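Local structure of FHA domain-containing protein DDL (Arabidopsis thaliana, 3VPY) at residues 63-68 with 85-90; 92-97 with 119-124; 109-114 with 126-131. The protein probably binds phosphothreonine-bearing partners, Dicer-like1 among them, through its forkhead-associated (FHA) domain. All blocks are in the same frame, centred on the assembly; numbering follows the deposited sequence.

Interaction 1 of 3, residues 63-68 with 85-90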
loop_
_atom_site.group_PDB
_atom_site.type_symbol
_atom_site.label_atom_id
_atom_site.label_comp_id
_atom_site.label_asym_id
_atom_site.label_seq_id
_atom_site.Cartn_x
_atom_site.Cartn_y
_atom_site.Cartn_z
ATOM N N ALA A 63 -5.203 9.478 -0.930
ATOM C CA ALA A 63 -5.418 8.066 -0.575
ATOM C C ALA A 63 -4.509 7.729 0.591
ATOM O O ALA A 63 -3.486 8.397 0.803
ATOM C CB ALA A 63 -5.094 7.171 -1.740
ATOM N N VAL A 64 -4.872 6.693 1.345
ATOM C CA VAL A 64 -3.970 6.151 2.360
ATOM C C VAL A 64 -3.687 4.662 2.074
ATOM O O VAL A 64 -4.539 3.955 1.537
ATOM C CB VAL A 64 -4.537 6.372 3.805
ATOM C CG1 VAL A 64 -5.854 5.601 4.051
ATOM C CG2 VAL A 64 -3.518 6.011 4.849
ATOM N N ILE A 65 -2.479 4.218 2.373
ATOM C CA ILE A 65 -2.236 2.778 2.521
ATOM C C ILE A 65 -2.157 2.513 4.016
ATOM O O ILE A 65 -1.300 3.081 4.718
ATOM C CB ILE A 65 -0.977 2.288 1.766
ATOM C CG1 ILE A 65 -1.254 2.347 0.258
ATOM C CG2 ILE A 65 -0.628 0.845 2.195
ATOM C CD1 ILE A 65 -0.077 2.022 -0.670
ATOM N N GLN A 66 -3.105 1.694 4.486
ATOM C CA GLN A 66 -3.311 1.432 5.895
ATOM C C GLN A 66 -2.975 -0.019 6.156
ATOM O O GLN A 66 -3.554 -0.899 5.501
ATOM C CB GLN A 66 -4.784 1.663 6.246
ATOM C CG GLN A 66 -5.110 1.292 7.687
ATOM C CD GLN A 66 -4.503 2.269 8.672
ATOM O OE1 GLN A 66 -4.802 3.469 8.626
ATOM N NE2 GLN A 66 -3.642 1.774 9.559
ATOM N N TYR A 67 -2.029 -0.264 7.061
ATOM C CA TYR A 67 -1.746 -1.622 7.538
ATOM C C TYR A 67 -2.742 -2.010 8.612
ATOM O O TYR A 67 -3.033 -1.212 9.483
ATOM C CB TYR A 67 -0.276 -1.754 8.015
ATOM C CG TYR A 67 0.651 -1.723 6.836
ATOM C CD1 TYR A 67 0.846 -2.859 6.062
ATOM C CD2 TYR A 67 1.279 -0.542 6.443
ATOM C CE1 TYR A 67 1.637 -2.834 4.924
ATOM C CE2 TYR A 67 2.091 -0.509 5.304
ATOM C CZ TYR A 67 2.272 -1.662 4.562
ATOM O OH TYR A 67 3.053 -1.625 3.424
ATOM N N ARG A 68 -3.290 -3.222 8.489
ATOM C CA ARG A 68 -4.315 -3.769 9.379
ATOM C C ARG A 68 -3.978 -5.197 9.801
ATOM O O ARG A 68 -3.624 -6.046 8.957
ATOM C CB ARG A 68 -5.683 -3.755 8.670
ATOM C CG ARG A 68 -6.201 -2.351 8.329
ATOM C CD ARG A 68 -7.378 -2.441 7.361
ATOM N NE ARG A 68 -8.534 -3.066 8.011
ATOM C CZ ARG A 68 -9.487 -3.758 7.386
ATOM N NH1 ARG A 68 -9.434 -3.957 6.077
ATOM N NH2 ARG A 68 -10.479 -4.301 8.080
ATOM N N PRO A 85 -1.340 -4.795 3.920
ATOM C CA PRO A 85 -1.620 -3.461 3.381
ATOM C C PRO A 85 -2.994 -3.375 2.738
ATOM O O PRO A 85 -3.379 -4.286 2.002
ATOM C CB PRO A 85 -0.547 -3.277 2.303
ATOM C CG PRO A 85 -0.271 -4.681 1.812
ATOM C CD PRO A 85 -0.487 -5.599 3.013
ATOM N N TYR A 86 -3.709 -2.279 3.026
ATOM C CA TYR A 86 -4.995 -1.945 2.373
ATOM C C TYR A 86 -4.949 -0.516 1.874
ATOM O O TYR A 86 -4.430 0.355 2.570
ATOM C CB TYR A 86 -6.161 -2.059 3.376
ATOM C CG TYR A 86 -6.339 -3.474 3.805
ATOM C CD1 TYR A 86 -7.380 -4.260 3.297
ATOM C CD2 TYR A 86 -5.450 -4.051 4.725
ATOM C CE1 TYR A 86 -7.503 -5.613 3.690
ATOM C CE2 TYR A 86 -5.561 -5.370 5.115
ATOM C CZ TYR A 86 -6.581 -6.149 4.593
ATOM O OH TYR A 86 -6.656 -7.450 4.999
ATOM N N ILE A 87 -5.473 -0.261 0.689
ATOM C CA ILE A 87 -5.520 1.130 0.213
ATOM C C ILE A 87 -6.940 1.668 0.399
ATOM O O ILE A 87 -7.906 0.908 0.300
ATOM C CB ILE A 87 -5.039 1.255 -1.263
ATOM C CG1 ILE A 87 -4.838 2.716 -1.671
ATOM C CG2 ILE A 87 -6.013 0.542 -2.229
ATOM C CD1 ILE A 87 -4.000 2.869 -2.909
HETATM N N MSE A 88 -7.061 2.970 0.663
HETATM C CA MSE A 88 -8.368 3.606 0.733
HETATM C C MSE A 88 -8.280 4.973 0.065
HETATM O O MSE A 88 -7.417 5.791 0.418
HETATM C CB MSE A 88 -8.846 3.750 2.189
HETATM C CG MSE A 88 -10.191 4.413 2.264
HETATM SE SE MSE A 88 -10.924 4.530 4.077
HETATM C CE MSE A 88 -11.643 2.767 4.330
ATOM N N ASP A 89 -9.149 5.196 -0.918
ATOM C CA ASP A 89 -9.243 6.502 -1.547
ATOM C C ASP A 89 -10.093 7.421 -0.669
ATOM O O ASP A 89 -11.131 7.013 -0.137
ATOM C CB ASP A 89 -9.824 6.399 -2.941
ATOM C CG ASP A 89 -10.024 7.747 -3.574
ATOM O OD1 ASP A 89 -9.118 8.189 -4.305
ATOM O OD2 ASP A 89 -11.051 8.387 -3.322
ATOM N N LEU A 90 -9.672 8.677 -0.548
ATOM C CA LEU A 90 -10.316 9.577 0.406
ATOM C C LEU A 90 -11.343 10.476 -0.264
ATOM O O LEU A 90 -11.541 11.631 0.156
ATOM C CB LEU A 90 -9.270 10.405 1.178
ATOM C CG LEU A 90 -8.197 9.564 1.885
ATOM C CD1 LEU A 90 -7.107 10.430 2.491
ATOM C CD2 LEU A 90 -8.829 8.731 2.979
#

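Interaction 2 of 3, residues 92-97 with 119-124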
loop_
_atom_site.group_PDB
_atom_site.type_symbol
_atom_site.label_atom_id
_atom_site.label_comp_id
_atom_site.label_asym_id
_atom_site.label_seq_id
_atom_site.Cartn_x
_atom_site.Cartn_y
_atom_site.Cartn_z
ATOM N N SER A 92 -11.304 11.334 -3.669
ATOM C CA SER A 92 -10.603 12.194 -4.612
ATOM C C SER A 92 -11.442 12.405 -5.872
ATOM O O SER A 92 -12.147 11.506 -6.304
ATOM C CB SER A 92 -9.258 11.556 -4.965
ATOM O OG SER A 92 -9.457 10.386 -5.740
ATOM N N THR A 93 -11.355 13.589 -6.465
ATOM C CA THR A 93 -12.089 13.829 -7.687
ATOM C C THR A 93 -11.653 12.873 -8.801
ATOM O O THR A 93 -12.477 12.326 -9.526
ATOM C CB THR A 93 -11.958 15.297 -8.110
ATOM O OG1 THR A 93 -12.755 16.069 -7.207
ATOM C CG2 THR A 93 -12.507 15.510 -9.512
ATOM N N ASN A 94 -10.353 12.672 -8.922
ATOM C CA ASN A 94 -9.794 11.958 -10.063
ATOM C C ASN A 94 -9.448 10.496 -9.799
ATOM O O ASN A 94 -8.911 9.824 -10.670
ATOM C CB ASN A 94 -8.617 12.774 -10.636
ATOM C CG ASN A 94 -9.107 14.098 -11.187
ATOM O OD1 ASN A 94 -8.534 15.179 -10.944
ATOM N ND2 ASN A 94 -10.222 14.025 -11.879
ATOM N N LYS A 95 -9.778 10.019 -8.593
ATOM C CA LYS A 95 -9.804 8.579 -8.290
ATOM C C LYS A 95 -8.444 7.959 -7.988
ATOM O O LYS A 95 -7.386 8.568 -8.220
ATOM C CB LYS A 95 -10.514 7.773 -9.401
ATOM C CG LYS A 95 -11.898 8.325 -9.822
ATOM C CD LYS A 95 -12.650 7.337 -10.675
ATOM C CE LYS A 95 -13.927 7.940 -11.269
ATOM N NZ LYS A 95 -14.323 7.189 -12.489
ATOM N N THR A 96 -8.486 6.746 -7.447
ATOM C CA THR A 96 -7.294 5.947 -7.228
ATOM C C THR A 96 -7.505 4.642 -7.967
ATOM O O THR A 96 -8.583 4.054 -7.862
ATOM C CB THR A 96 -7.091 5.656 -5.727
ATOM O OG1 THR A 96 -6.808 6.890 -5.051
ATOM C CG2 THR A 96 -5.917 4.676 -5.482
ATOM N N TYR A 97 -6.479 4.199 -8.696
ATOM C CA TYR A 97 -6.560 2.996 -9.556
ATOM C C TYR A 97 -5.626 1.906 -9.060
ATOM O O TYR A 97 -4.469 2.174 -8.753
ATOM C CB TYR A 97 -6.160 3.346 -10.993
ATOM C CG TYR A 97 -7.058 4.353 -11.641
ATOM C CD1 TYR A 97 -8.089 3.953 -12.480
ATOM C CD2 TYR A 97 -6.872 5.722 -11.430
ATOM C CE1 TYR A 97 -8.928 4.871 -13.082
ATOM C CE2 TYR A 97 -7.716 6.665 -12.038
ATOM C CZ TYR A 97 -8.738 6.228 -12.871
ATOM O OH TYR A 97 -9.562 7.143 -13.494
ATOM N N PHE A 119 -2.554 7.385 -8.961
ATOM C CA PHE A 119 -3.446 8.366 -8.358
ATOM C C PHE A 119 -3.851 9.362 -9.426
ATOM O O PHE A 119 -3.001 9.938 -10.115
ATOM C CB PHE A 119 -2.754 9.057 -7.162
ATOM C CG PHE A 119 -2.246 8.095 -6.125
ATOM C CD1 PHE A 119 -3.148 7.399 -5.300
ATOM C CD2 PHE A 119 -0.876 7.871 -5.958
ATOM C CE1 PHE A 119 -2.685 6.480 -4.314
ATOM C CE2 PHE A 119 -0.402 6.957 -4.991
ATOM C CZ PHE A 119 -1.324 6.255 -4.166
ATOM N N GLY A 120 -5.161 9.567 -9.552
ATOM C CA GLY A 120 -5.730 10.473 -10.518
ATOM C C GLY A 120 -5.262 10.209 -11.936
ATOM O O GLY A 120 -5.263 9.064 -12.398
ATOM N N ASN A 121 -4.830 11.273 -12.608
ATOM C CA ASN A 121 -4.325 11.184 -13.979
ATOM C C ASN A 121 -2.819 11.422 -14.033
ATOM O O ASN A 121 -2.273 11.925 -15.036
ATOM C CB ASN A 121 -5.072 12.190 -14.850
ATOM C CG ASN A 121 -6.572 12.004 -14.773
ATOM O OD1 ASN A 121 -7.334 12.967 -14.589
ATOM N ND2 ASN A 121 -7.014 10.745 -14.906
ATOM N N SER A 122 -2.165 11.053 -12.934
ATOM C CA SER A 122 -0.742 11.279 -12.768
ATOM C C SER A 122 0.070 10.545 -13.845
ATOM O O SER A 122 -0.342 9.499 -14.344
ATOM C CB SER A 122 -0.291 10.874 -11.352
ATOM O OG SER A 122 1.093 11.103 -11.203
ATOM N N SER A 123 1.206 11.142 -14.186
ATOM C CA SER A 123 2.241 10.558 -15.039
ATOM C C SER A 123 3.127 9.581 -14.246
ATOM O O SER A 123 4.026 8.929 -14.818
ATOM C CB SER A 123 3.094 11.682 -15.638
ATOM O OG SER A 123 3.542 12.584 -14.634
ATOM N N ARG A 124 2.891 9.497 -12.939
ATOM C CA ARG A 124 3.622 8.555 -12.077
ATOM C C ARG A 124 2.789 7.325 -11.753
ATOM O O ARG A 124 1.556 7.375 -11.779
ATOM C CB ARG A 124 4.040 9.216 -10.775
ATOM C CG ARG A 124 5.005 10.301 -10.965
ATOM C CD ARG A 124 5.736 10.592 -9.697
ATOM N NE ARG A 124 6.737 11.586 -10.031
ATOM C CZ ARG A 124 7.851 11.785 -9.352
ATOM N NH1 ARG A 124 8.109 11.070 -8.260
ATOM N NH2 ARG A 124 8.686 12.722 -9.782
HETATM O O HOH W 1 -9.085 9.800 -13.397
#

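Interaction 3 of 3, residues 109-114 with 126-131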
loop_
_atom_site.group_PDB
_atom_site.type_symbol
_atom_site.label_atom_id
_atom_site.label_comp_id
_atom_site.label_asym_id
_atom_site.label_seq_id
_atom_site.Cartn_x
_atom_site.Cartn_y
_atom_site.Cartn_z
ATOM N N TYR A 109 -9.308 -1.664 0.341
ATOM C CA TYR A 109 -9.020 -2.706 -0.650
ATOM C C TYR A 109 -7.672 -3.348 -0.361
ATOM O O TYR A 109 -6.654 -2.654 -0.291
ATOM C CB TYR A 109 -8.975 -2.109 -2.072
ATOM C CG TYR A 109 -10.307 -1.713 -2.616
ATOM C CD1 TYR A 109 -10.984 -2.537 -3.503
ATOM C CD2 TYR A 109 -10.907 -0.495 -2.253
ATOM C CE1 TYR A 109 -12.218 -2.167 -4.018
ATOM C CE2 TYR A 109 -12.139 -0.123 -2.766
ATOM C CZ TYR A 109 -12.786 -0.954 -3.647
ATOM O OH TYR A 109 -14.016 -0.597 -4.171
ATOM N N GLU A 110 -7.665 -4.668 -0.162
ATOM C CA GLU A 110 -6.393 -5.361 0.127
ATOM C C GLU A 110 -5.420 -5.215 -1.055
ATOM O O GLU A 110 -5.832 -5.335 -2.218
ATOM C CB GLU A 110 -6.629 -6.841 0.423
ATOM C CG GLU A 110 -5.377 -7.548 0.951
ATOM C CD GLU A 110 -5.636 -9.012 1.333
ATOM O OE1 GLU A 110 -6.793 -9.470 1.230
ATOM O OE2 GLU A 110 -4.673 -9.710 1.702
ATOM N N LEU A 111 -4.155 -4.950 -0.742
ATOM C CA LEU A 111 -3.099 -4.853 -1.762
ATOM C C LEU A 111 -2.193 -6.081 -1.754
ATOM O O LEU A 111 -1.976 -6.705 -0.707
ATOM C CB LEU A 111 -2.265 -3.597 -1.530
ATOM C CG LEU A 111 -2.928 -2.235 -1.744
ATOM C CD1 LEU A 111 -1.953 -1.109 -1.446
ATOM C CD2 LEU A 111 -3.478 -2.106 -3.158
ATOM N N PHE A 112 -1.675 -6.426 -2.933
ATOM C CA PHE A 112 -0.834 -7.611 -3.103
ATOM C C PHE A 112 0.466 -7.270 -3.813
ATOM O O PHE A 112 0.530 -6.281 -4.561
ATOM C CB PHE A 112 -1.583 -8.691 -3.900
ATOM C CG PHE A 112 -2.803 -9.246 -3.194
ATOM C CD1 PHE A 112 -2.738 -10.472 -2.519
ATOM C CD2 PHE A 112 -4.011 -8.554 -3.197
ATOM C CE1 PHE A 112 -3.865 -10.989 -1.871
ATOM C CE2 PHE A 112 -5.149 -9.074 -2.536
ATOM C CZ PHE A 112 -5.060 -10.280 -1.879
ATOM N N GLU A 113 1.500 -8.093 -3.596
ATOM C CA GLU A 113 2.752 -7.955 -4.356
ATOM C C GLU A 113 2.423 -7.869 -5.847
ATOM O O GLU A 113 1.591 -8.644 -6.364
ATOM C CB GLU A 113 3.641 -9.185 -4.181
ATOM C CG GLU A 113 4.213 -9.429 -2.834
ATOM C CD GLU A 113 5.096 -10.680 -2.883
ATOM O OE1 GLU A 113 4.864 -11.541 -3.742
ATOM O OE2 GLU A 113 6.028 -10.788 -2.093
ATOM N N LYS A 114 3.104 -6.937 -6.520
ATOM C CA LYS A 114 3.009 -6.697 -7.959
ATOM C C LYS A 114 1.846 -5.825 -8.380
ATOM O O LYS A 114 1.727 -5.479 -9.563
ATOM C CB LYS A 114 3.049 -7.999 -8.785
ATOM C CG LYS A 114 4.304 -8.816 -8.559
ATOM C CD LYS A 114 4.250 -10.113 -9.344
ATOM C CE LYS A 114 5.436 -10.990 -8.975
ATOM N NZ LYS A 114 5.566 -12.147 -9.898
ATOM N N TYR A 126 3.075 3.399 -9.308
ATOM C CA TYR A 126 3.782 2.726 -8.232
ATOM C C TYR A 126 3.524 1.229 -8.290
ATOM O O TYR A 126 2.418 0.803 -8.636
ATOM C CB TYR A 126 3.328 3.259 -6.864
ATOM C CG TYR A 126 3.417 4.755 -6.733
ATOM C CD1 TYR A 126 4.519 5.344 -6.110
ATOM C CD2 TYR A 126 2.413 5.583 -7.261
ATOM C CE1 TYR A 126 4.609 6.720 -5.984
ATOM C CE2 TYR A 126 2.491 6.966 -7.155
ATOM C CZ TYR A 126 3.603 7.531 -6.510
ATOM O OH TYR A 126 3.721 8.896 -6.398
ATOM N N VAL A 127 4.542 0.441 -7.965
ATOM C CA VAL A 127 4.395 -1.006 -7.876
ATOM C C VAL A 127 4.810 -1.491 -6.485
ATOM O O VAL A 127 5.897 -1.136 -5.986
ATOM C CB VAL A 127 5.257 -1.739 -8.948
ATOM C CG1 VAL A 127 5.300 -3.242 -8.681
ATOM C CG2 VAL A 127 4.695 -1.469 -10.332
ATOM N N LEU A 128 3.929 -2.274 -5.865
ATOM C CA LEU A 128 4.127 -2.744 -4.503
ATOM C C LEU A 128 4.847 -4.078 -4.507
ATOM O O LEU A 128 4.467 -4.989 -5.230
ATOM C CB LEU A 128 2.765 -2.887 -3.814
ATOM C CG LEU A 128 2.798 -3.308 -2.354
ATOM C CD1 LEU A 128 3.496 -2.266 -1.449
ATOM C CD2 LEU A 128 1.352 -3.552 -1.891
ATOM N N LEU A 129 5.912 -4.186 -3.712
ATOM C CA LEU A 129 6.647 -5.448 -3.592
ATOM C C LEU A 129 7.183 -5.601 -2.192
ATOM O O LEU A 129 7.277 -4.635 -1.443
ATOM C CB LEU A 129 7.857 -5.461 -4.539
ATOM C CG LEU A 129 7.779 -5.778 -6.032
ATOM C CD1 LEU A 129 9.218 -5.975 -6.566
ATOM C CD2 LEU A 129 6.912 -7.012 -6.355
ATOM N N HIS A 130 7.614 -6.814 -1.869
ATOM C CA HIS A 130 8.534 -7.005 -0.765
ATOM C C HIS A 130 9.606 -8.031 -1.127
ATOM O O HIS A 130 9.434 -8.821 -2.070
ATOM C CB HIS A 130 7.794 -7.372 0.530
ATOM C CG HIS A 130 7.054 -8.670 0.485
ATOM N ND1 HIS A 130 7.690 -9.892 0.555
ATOM C CD2 HIS A 130 5.727 -8.938 0.454
ATOM C CE1 HIS A 130 6.789 -10.858 0.525
ATOM N NE2 HIS A 130 5.590 -10.306 0.461
ATOM N N GLU A 131 10.707 -8.023 -0.382
ATOM C CA GLU A 131 11.815 -8.938 -0.615
ATOM C C GLU A 131 11.465 -10.419 -0.367
ATOM O O GLU A 131 10.484 -10.748 0.315
ATOM C CB GLU A 131 13.015 -8.552 0.268
ATOM C CG GLU A 131 12.790 -8.776 1.763
ATOM C CD GLU A 131 14.075 -8.692 2.571
ATOM O OE1 GLU A 131 15.144 -8.426 1.977
ATOM O OE2 GLU A 131 14.017 -8.911 3.801
#

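Interaction 1 of 3, residues 63-68 with 85-90
Val64 with Met88 and Gln66 with Tyr86 are the hydrogen-bonded pairs of an antiparallel beta hairpin, strands 63-73 and 79-89, within one sheet of the FHA beta sandwich. Four backbone bonds hold the register; Gln66 N reaches Tyr86 O at 2.7 Å. On the face bearing Tyr86, Arg68 crosses the ring at about a right angle, its CZ 4.5 Å from the ring centroid and almost on the ring normal, a cation-pi contact. The guanidinium is tipped 64° from the ring plane and dips NH1 to 3.5 Å from Tyr86 CD1, while Arg68 CD adds a CH-pi contact over the same face. On the face bearing Ile65, Ile65 CG2 lies 4.1 Å from Pro85 CB, and the Ile65 and Ile87 side chains cross obliquely, CG1 to CG1. Tyr67 CE1 presses to 3.4 Å from Pro85 CB. Ile65 and Ile87 also pack on Ile117, which joins this face to the other sheet. Around this shell, Arg68 NE forms a salt bridge with Glu9, and Gln66 NE2 bonds Glu6. Gln66 NE2 also donates, in its own amide plane and almost straight, to Tyr67 O 3.0 Å away.

Interaction 2 of 3, residues 92-97 with 119-124
Asn94, Lys95 and Thr96 meet Phe119 and Gly120 in a mainly backbone contact at one end of the FHA sandwich, where the loop entering strand 96-98 runs beside the loop between strands 116-119 and 124-129. Thr96 and Phe119 form an antiparallel non-hydrogen-bonded pair with their side chains pointing the same way. Thr96 OG1 comes in the ring plane to the edge of Phe119, 3.7 Å from CD1, and Thr96 CG2 lies 3.9 Å from Phe119 CE1. With OG1 anti to the carbonyl carbon (chi1 -66°), the Thr96 hydroxyl also bonds Asp89 OD1. Gly120 N donates to Lys95 O at 2.8 Å, although the place of that oxygen is less sure. Gly120 CA sends a nearly linear CA-H...O contact to Asn94 O, 3.3 Å away. Phe119 to Ser122 make a type II' turn closed by Ser122 N to Phe119 O; Gly120, with its positive phi, sits so near Asn94 CB that a side chain would be tight. Tyr97 CE2 approaches Gly120 O to 3.4 Å. One water binds three groups: it donates to Asn94 O, accepts from Asn121 ND2, and lies in the ring plane of Tyr97, 2.7 Å from OH. Further along, Ser122 OG accepts from Arg124 N in an ST turn, and Asn121 N bonds Ser57 OG. Residues 92-96 match the Ser-x-Asn-x-Thr loop of FHA domains, which in relatives helps form the phosphothreonine recognition surface.

Interaction 3 of 3, residues 109-114 with 126-131
Glu113 OE2 lies over one face of the His130 imidazole, with carboxylate and ring planes 49° apart; at the ring's rim, ND1 points in plane at Glu131 O and bonds it at 2.9 Å. The ring of Trp17 meets that of His130 edge-to-face. Glu113 OE2 is modelled 2.6 Å from His130 NE2, but the angle is poor for a hydrogen bond and the oxygen clashes with the ring, so its exact place is doubtful. An alanine here in place of His130 would probably leave Glu131 O without its ND1 donor and Trp17 without its edge-to-face ring partner. The firm link across the contact is backbone: Lys114 N donates to Leu128 O at 2.7 Å. Beside it, Leu111 CB packs 3.6 Å from Leu128 CD2, the two side chains crossing at about a right angle, and Leu111 also touches Pro85, Ile87 and Ile117 in the core. Leu129 CD2 also lies 3.9 Å from Lys114 CG. The contact ties the loop after strand 109-110 to strand 124-129, so it joins the two sheets of the sandwich. Its chemistry is one firm backbone bond flanked by apolar contacts; the approach of Glu113 to His130 is too uncertain to count as a polar link between the segments.

How the interactions relate
From the N terminus, interaction 1 comes first: segments 63-68 and 85-90 close the hairpin span 69-84. Interaction 2 then closes 98-118 and interaction 3 closes 115-125; because 109-114 is passed before 119-124 is reached, these two cross, and 126-131 comes last. Interaction 1 meets interaction 2 where Ile87 CD1 packs on Thr96 CG2 and Ala63 on Phe119. It meets interaction 3 through neighbouring strand 109-110, where Ile87 N probably hydrogen-bonds Tyr109 O. Phe119 and Tyr126 link interactions 2 and 3. Interaction 1 lies within the five-stranded sheet, interaction 2 at the loop ends of neighbouring strands 96-98 and 116-119 of the six-stranded sheet, and interaction 3 bridges the two.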